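Local atomic coordinates of cytochrome c, putative (Shewanella oneidensis, PDB entry 1SP3), a protein that carries eight covalently bound c-type hemes and probably acts as a respiratory oxidoreductase that reduces tetrathionate. Residues M34-W39 with K189-G194. Numbering follows the deposited sequence.
Sequences MKTSHW and KHQISG. With HEC (heme c), chain F.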
ATOM      1  N   MET A  34      -2.603 -19.673   3.640  1.00 30.50           N
ATOM      2  CA  MET A  34      -2.326 -19.230   5.008  1.00 31.69           C
ATOM      3  C   MET A  34      -0.818 -19.104   5.261  1.00 32.24           C
ATOM      4  O   MET A  34      -0.402 -18.487   6.259  1.00 31.39           O
ATOM      5  CB  MET A  34      -2.967 -20.181   6.028  1.00 33.39           C
ATOM      6  CG  MET A  34      -4.456 -20.071   6.023  1.00 28.89           C
ATOM      7  SD  MET A  34      -5.082 -21.486   6.865  1.00 34.88           S
ATOM      8  CE  MET A  34      -5.378 -21.005   8.646  1.00 20.16           C
ATOM      9  N   LYS A  35      -0.008 -19.636   4.346  1.00 30.36           N
ATOM     10  CA  LYS A  35       1.402 -19.425   4.476  1.00 31.20           C
ATOM     11  C   LYS A  35       1.774 -18.027   3.974  1.00 30.61           C
ATOM     12  O   LYS A  35       2.943 -17.684   4.106  1.00 32.42           O
ATOM     13  CB  LYS A  35       2.233 -20.438   3.705  1.00 30.50           C
ATOM     14  CG  LYS A  35       2.075 -21.925   4.125  1.00 34.19           C
ATOM     15  CD  LYS A  35       2.981 -22.788   3.200  1.00 35.42           C
ATOM     16  CE  LYS A  35       2.702 -24.296   3.300  1.00 40.03           C
ATOM     17  NZ  LYS A  35       3.136 -24.963   2.004  1.00 45.97           N
ATOM     18  N   THR A  36       0.850 -17.251   3.389  1.00 27.74           N
ATOM     19  CA  THR A  36       1.326 -16.046   2.724  1.00 27.38           C
ATOM     20  C   THR A  36       1.032 -14.805   3.413  1.00 26.80           C
ATOM     21  O   THR A  36       0.201 -14.815   4.334  1.00 28.11           O
ATOM     22  CB  THR A  36       0.784 -15.872   1.328  1.00 28.09           C
ATOM     23  OG1 THR A  36      -0.581 -15.481   1.428  1.00 24.14           O
ATOM     24  CG2 THR A  36       0.893 -17.181   0.465  1.00 26.03           C
ATOM     25  N   SER A  37       1.640 -13.689   2.952  1.00 26.84           N
ATOM     26  CA  SER A  37       1.353 -12.405   3.621  1.00 26.69           C
ATOM     27  C   SER A  37      -0.142 -11.984   3.531  1.00 26.55           C
ATOM     28  O   SER A  37      -0.628 -11.194   4.368  1.00 27.05           O
ATOM     29  CB  SER A  37       2.267 -11.292   3.150  1.00 26.39           C
ATOM     30  OG  SER A  37       1.878 -10.916   1.915  1.00 27.31           O
ATOM     31  N   HIS A  38      -0.877 -12.483   2.542  1.00 25.67           N
ATOM     32  CA  HIS A  38      -2.318 -12.092   2.476  1.00 27.22           C
ATOM     33  C   HIS A  38      -3.075 -12.563   3.694  1.00 27.18           C
ATOM     34  O   HIS A  38      -4.082 -12.045   4.008  1.00 26.88           O
ATOM     35  CB  HIS A  38      -2.982 -12.599   1.206  1.00 25.15           C
ATOM     36  CG  HIS A  38      -2.887 -11.599   0.096  1.00 30.17           C
ATOM     37  ND1 HIS A  38      -2.016 -11.745  -0.960  1.00 29.30           N
ATOM     38  CD2 HIS A  38      -3.448 -10.370  -0.042  1.00 29.31           C
ATOM     39  CE1 HIS A  38      -2.097 -10.671  -1.736  1.00 34.00           C
ATOM     40  NE2 HIS A  38      -2.953  -9.819  -1.199  1.00 29.05           N
ATOM     41  N   TRP A  39      -2.592 -13.628   4.317  1.00 27.74           N
ATOM     42  CA  TRP A  39      -3.189 -14.148   5.527  1.00 27.06           C
ATOM     43  C   TRP A  39      -2.448 -13.623   6.760  1.00 26.30           C
ATOM     44  O   TRP A  39      -3.095 -13.204   7.667  1.00 26.51           O
ATOM     45  CB  TRP A  39      -3.047 -15.666   5.529  1.00 25.14           C
ATOM     46  CG  TRP A  39      -3.579 -16.306   6.749  1.00 26.57           C
ATOM     47  CD1 TRP A  39      -2.875 -17.073   7.665  1.00 24.46           C
ATOM     48  CD2 TRP A  39      -4.959 -16.309   7.202  1.00 25.70           C
ATOM     49  NE1 TRP A  39      -3.718 -17.490   8.655  1.00 22.55           N
ATOM     50  CE2 TRP A  39      -5.005 -17.068   8.380  1.00 21.89           C
ATOM     51  CE3 TRP A  39      -6.183 -15.733   6.706  1.00 26.89           C
ATOM     52  CZ2 TRP A  39      -6.183 -17.242   9.111  1.00 19.55           C
ATOM     53  CZ3 TRP A  39      -7.351 -15.928   7.437  1.00 25.84           C
ATOM     54  CH2 TRP A  39      -7.339 -16.696   8.623  1.00 23.55           C
ATOM     55  N   LYS A 189       0.082 -21.830  -6.150  1.00 35.77           N
ATOM     56  CA  LYS A 189      -0.212 -22.251  -4.772  1.00 37.27           C
ATOM     57  C   LYS A 189      -0.595 -21.037  -3.892  1.00 35.46           C
ATOM     58  O   LYS A 189      -0.158 -20.925  -2.734  1.00 37.35           O
ATOM     59  CB  LYS A 189       0.994 -23.012  -4.182  1.00 38.47           C
ATOM     60  CG  LYS A 189       1.195 -24.444  -4.796  1.00 45.76           C
ATOM     61  CD  LYS A 189       2.292 -25.251  -4.016  1.00 52.08           C
ATOM     62  CE  LYS A 189       2.912 -26.404  -4.847  1.00 56.77           C
ATOM     63  NZ  LYS A 189       1.834 -27.328  -5.444  1.00 60.27           N
ATOM     64  N   HIS A 190      -1.374 -20.121  -4.451  1.00 32.18           N
ATOM     65  CA  HIS A 190      -1.819 -18.946  -3.760  1.00 30.48           C
ATOM     66  C   HIS A 190      -0.716 -18.093  -3.247  1.00 31.45           C
ATOM     67  O   HIS A 190      -0.981 -17.277  -2.402  1.00 29.58           O
ATOM     68  CB  HIS A 190      -2.692 -19.324  -2.583  1.00 29.37           C
ATOM     69  CG  HIS A 190      -4.066 -19.586  -3.016  1.00 25.95           C
ATOM     70  ND1 HIS A 190      -4.461 -20.813  -3.455  1.00 24.30           N
ATOM     71  CD2 HIS A 190      -5.090 -18.741  -3.255  1.00 23.79           C
ATOM     72  CE1 HIS A 190      -5.725 -20.747  -3.854  1.00 29.15           C
ATOM     73  NE2 HIS A 190      -6.126 -19.485  -3.749  1.00 27.36           N
ATOM     74  N   GLN A 191       0.521 -18.330  -3.699  1.00 31.39           N
ATOM     75  CA  GLN A 191       1.574 -17.263  -3.568  1.00 33.03           C
ATOM     76  C   GLN A 191       1.528 -16.316  -4.780  1.00 31.03           C
ATOM     77  O   GLN A 191       1.882 -16.657  -5.897  1.00 33.11           O
ATOM     78  CB  GLN A 191       2.974 -17.788  -3.296  1.00 31.59           C
ATOM     79  CG  GLN A 191       3.970 -16.572  -2.946  1.00 39.51           C
ATOM     80  CD  GLN A 191       3.585 -15.630  -1.749  1.00 44.43           C
ATOM     81  OE1 GLN A 191       3.897 -15.963  -0.591  1.00 46.49           O
ATOM     82  NE2 GLN A 191       2.946 -14.426  -2.035  1.00 42.16           N
ATOM     83  N   ILE A 192       1.001 -15.147  -4.540  1.00 29.72           N
ATOM     84  CA  ILE A 192       0.856 -14.126  -5.533  1.00 27.32           C
ATOM     85  C   ILE A 192       2.176 -13.421  -5.622  1.00 28.13           C
ATOM     86  O   ILE A 192       2.672 -12.860  -4.645  1.00 26.17           O
ATOM     87  CB  ILE A 192      -0.256 -13.182  -5.088  1.00 27.55           C
ATOM     88  CG1 ILE A 192      -1.599 -13.899  -5.044  1.00 26.29           C
ATOM     89  CG2 ILE A 192      -0.401 -11.941  -6.032  1.00 28.94           C
ATOM     90  CD1 ILE A 192      -2.650 -13.088  -4.372  1.00 25.73           C
ATOM     91  N   SER A 193       2.773 -13.445  -6.807  1.00 28.59           N
ATOM     92  CA  SER A 193       4.098 -12.935  -6.921  1.00 29.92           C
ATOM     93  C   SER A 193       4.099 -11.397  -6.991  1.00 29.67           C
ATOM     94  O   SER A 193       3.060 -10.754  -6.972  1.00 30.92           O
ATOM     95  CB  SER A 193       4.815 -13.629  -8.088  1.00 30.95           C
ATOM     96  OG  SER A 193       4.310 -13.066  -9.263  1.00 33.88           O
ATOM     97  N   GLY A 194       5.258 -10.796  -6.932  1.00 31.78           N
ATOM     98  CA  GLY A 194       5.362  -9.338  -6.755  1.00 33.03           C
ATOM     99  C   GLY A 194       6.027  -8.796  -5.475  1.00 34.93           C
ATOM    100  O   GLY A 194       5.553  -8.998  -4.325  1.00 35.79           O
TER
HETATM  101 FE   HEC F 804      -3.265  -7.998  -1.967  1.00 30.63          FE
HETATM  102  CHA HEC F 804      -0.344  -7.171  -0.472  1.00 23.67           C
HETATM  103  CHB HEC F 804      -1.568  -8.484  -4.891  1.00 22.73           C
HETATM  104  CHC HEC F 804      -6.057  -9.379  -3.316  1.00 23.03           C
HETATM  105  CHD HEC F 804      -4.933  -7.129   0.886  1.00 22.88           C
HETATM  106  NA  HEC F 804      -1.339  -7.850  -2.569  1.00 24.64           N
HETATM  107  C1A HEC F 804      -0.300  -7.441  -1.816  1.00 24.14           C
HETATM  108  C2A HEC F 804       0.920  -7.491  -2.570  1.00 24.54           C
HETATM  109  C3A HEC F 804       0.597  -7.890  -3.799  1.00 25.49           C
HETATM  110  C4A HEC F 804      -0.822  -8.103  -3.827  1.00 23.37           C
HETATM  111  CMA HEC F 804       1.579  -7.990  -5.003  1.00 22.63           C
HETATM  112  CAA HEC F 804       2.345  -7.038  -2.004  1.00 29.01           C
HETATM  113  CBA HEC F 804       3.223  -8.201  -1.540  1.00 29.08           C
HETATM  114  CGA HEC F 804       3.082  -8.377  -0.042  1.00 34.79           C
HETATM  115  O1A HEC F 804       3.363  -9.504   0.473  1.00 34.64           O
HETATM  116  O2A HEC F 804       2.781  -7.362   0.658  1.00 33.78           O
HETATM  117  NB  HEC F 804      -3.714  -8.772  -3.785  1.00 23.29           N
HETATM  118  C1B HEC F 804      -2.884  -8.887  -4.842  1.00 21.13           C
HETATM  119  C2B HEC F 804      -3.630  -9.382  -5.976  1.00 23.10           C
HETATM  120  C3B HEC F 804      -4.879  -9.599  -5.573  1.00 24.66           C
HETATM  121  C4B HEC F 804      -4.940  -9.251  -4.163  1.00 23.45           C
HETATM  122  CMB HEC F 804      -2.912  -9.543  -7.343  1.00 20.14           C
HETATM  123  CAB HEC F 804      -6.061 -10.296  -6.322  1.00 27.95           C
HETATM  124  CBB HEC F 804      -5.771 -11.564  -6.811  1.00 24.86           C
HETATM  125  NC  HEC F 804      -5.115  -8.219  -1.366  1.00 25.35           N
HETATM  126  C1C HEC F 804      -6.165  -8.832  -2.070  1.00 23.93           C
HETATM  127  C2C HEC F 804      -7.361  -8.663  -1.307  1.00 22.33           C
HETATM  128  C3C HEC F 804      -7.028  -8.084  -0.153  1.00 22.35           C
HETATM  129  C4C HEC F 804      -5.622  -7.770  -0.136  1.00 25.62           C
HETATM  130  CMC HEC F 804      -8.794  -9.076  -1.737  1.00 20.15           C
HETATM  131  CAC HEC F 804      -8.042  -7.768   0.942  1.00 23.42           C
HETATM  132  CBC HEC F 804      -8.749  -8.815   1.545  1.00 21.33           C
HETATM  133  ND  HEC F 804      -2.751  -7.186  -0.128  1.00 26.27           N
HETATM  134  C1D HEC F 804      -3.591  -6.930   0.946  1.00 23.94           C
HETATM  135  C2D HEC F 804      -2.847  -6.520   2.099  1.00 24.60           C
HETATM  136  C3D HEC F 804      -1.425  -6.612   1.682  1.00 27.81           C
HETATM  137  C4D HEC F 804      -1.455  -7.024   0.288  1.00 28.56           C
HETATM  138  CMD HEC F 804      -3.282  -6.095   3.531  1.00 30.09           C
HETATM  139  CAD HEC F 804      -0.163  -6.308   2.541  1.00 28.39           C
HETATM  140  CBD HEC F 804       0.182  -7.687   3.065  1.00 24.31           C
HETATM  141  CGD HEC F 804       1.365  -7.583   4.020  1.00 31.45           C
HETATM  142  O1D HEC F 804       2.502  -7.496   3.494  1.00 34.41           O
HETATM  143  O2D HEC F 804       1.228  -7.574   5.286  1.00 28.07           O
HETATM  144  O   HOH W   1      -0.491 -14.340  -1.580  1.00 36.36           O
HETATM  145  O   HOH W   2       3.920 -14.004   1.481  1.00 28.96           O
HETATM  146  O   HOH W   3       1.111 -12.455  -0.174  1.00 36.47           O
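The imidazole of His38 meets Ile192 obliquely, with the methyl CD1 3.6 Å from CE1, while water 1 sits in the ring plane at the edge, accepting from ND1 at 3.1 Å. The other ring nitrogen, NE2, binds the heme iron at 2.0 Å, so histidine is both ligand and donor, and the water probably helps fix the ring's rotation. Ile192, branched and apolar, reaches the imidazole with CD1 and the heme methyl CMB with CG2. Gln191 NE2 donates to Ile192 O (3.1 Å), nearly in its own amide plane but from above the acceptor's carbonyl plane. Its OE1 faces Thr36 CG2 and accepts from water 2, which accepts from Ser37 N.

Thr36 suits the N-cap: OG1 lies between the backbone N and the carbonyl carbon (chi1 74°), where it accepts from His38 N (3.2 Å) and water 1 and donates to Met33 O, whereas CG2 packs 3.4 Å from His190 O. With an alanine here, lacking OG1 and CG2, His38 N would probably be left without its cap, Met33 O without this partner and water 1 less firmly held, with a gap beside His190 O. Ser37 OG donates to the heme propionate oxygen O1A.

No direct hydrogen bond joins the segments; instead water 1 also donates to His190 O and accepts weakly from Ile192 N. His38 and His143 ligate one heme iron, His190 and His102 another, so the contact links two bis-histidine sites. It sets the start of helix 37-40 against strand 191-192, which pairs antiparallel with 187-188, while Gln29 and Met33 of helix 15-34 pack on His190.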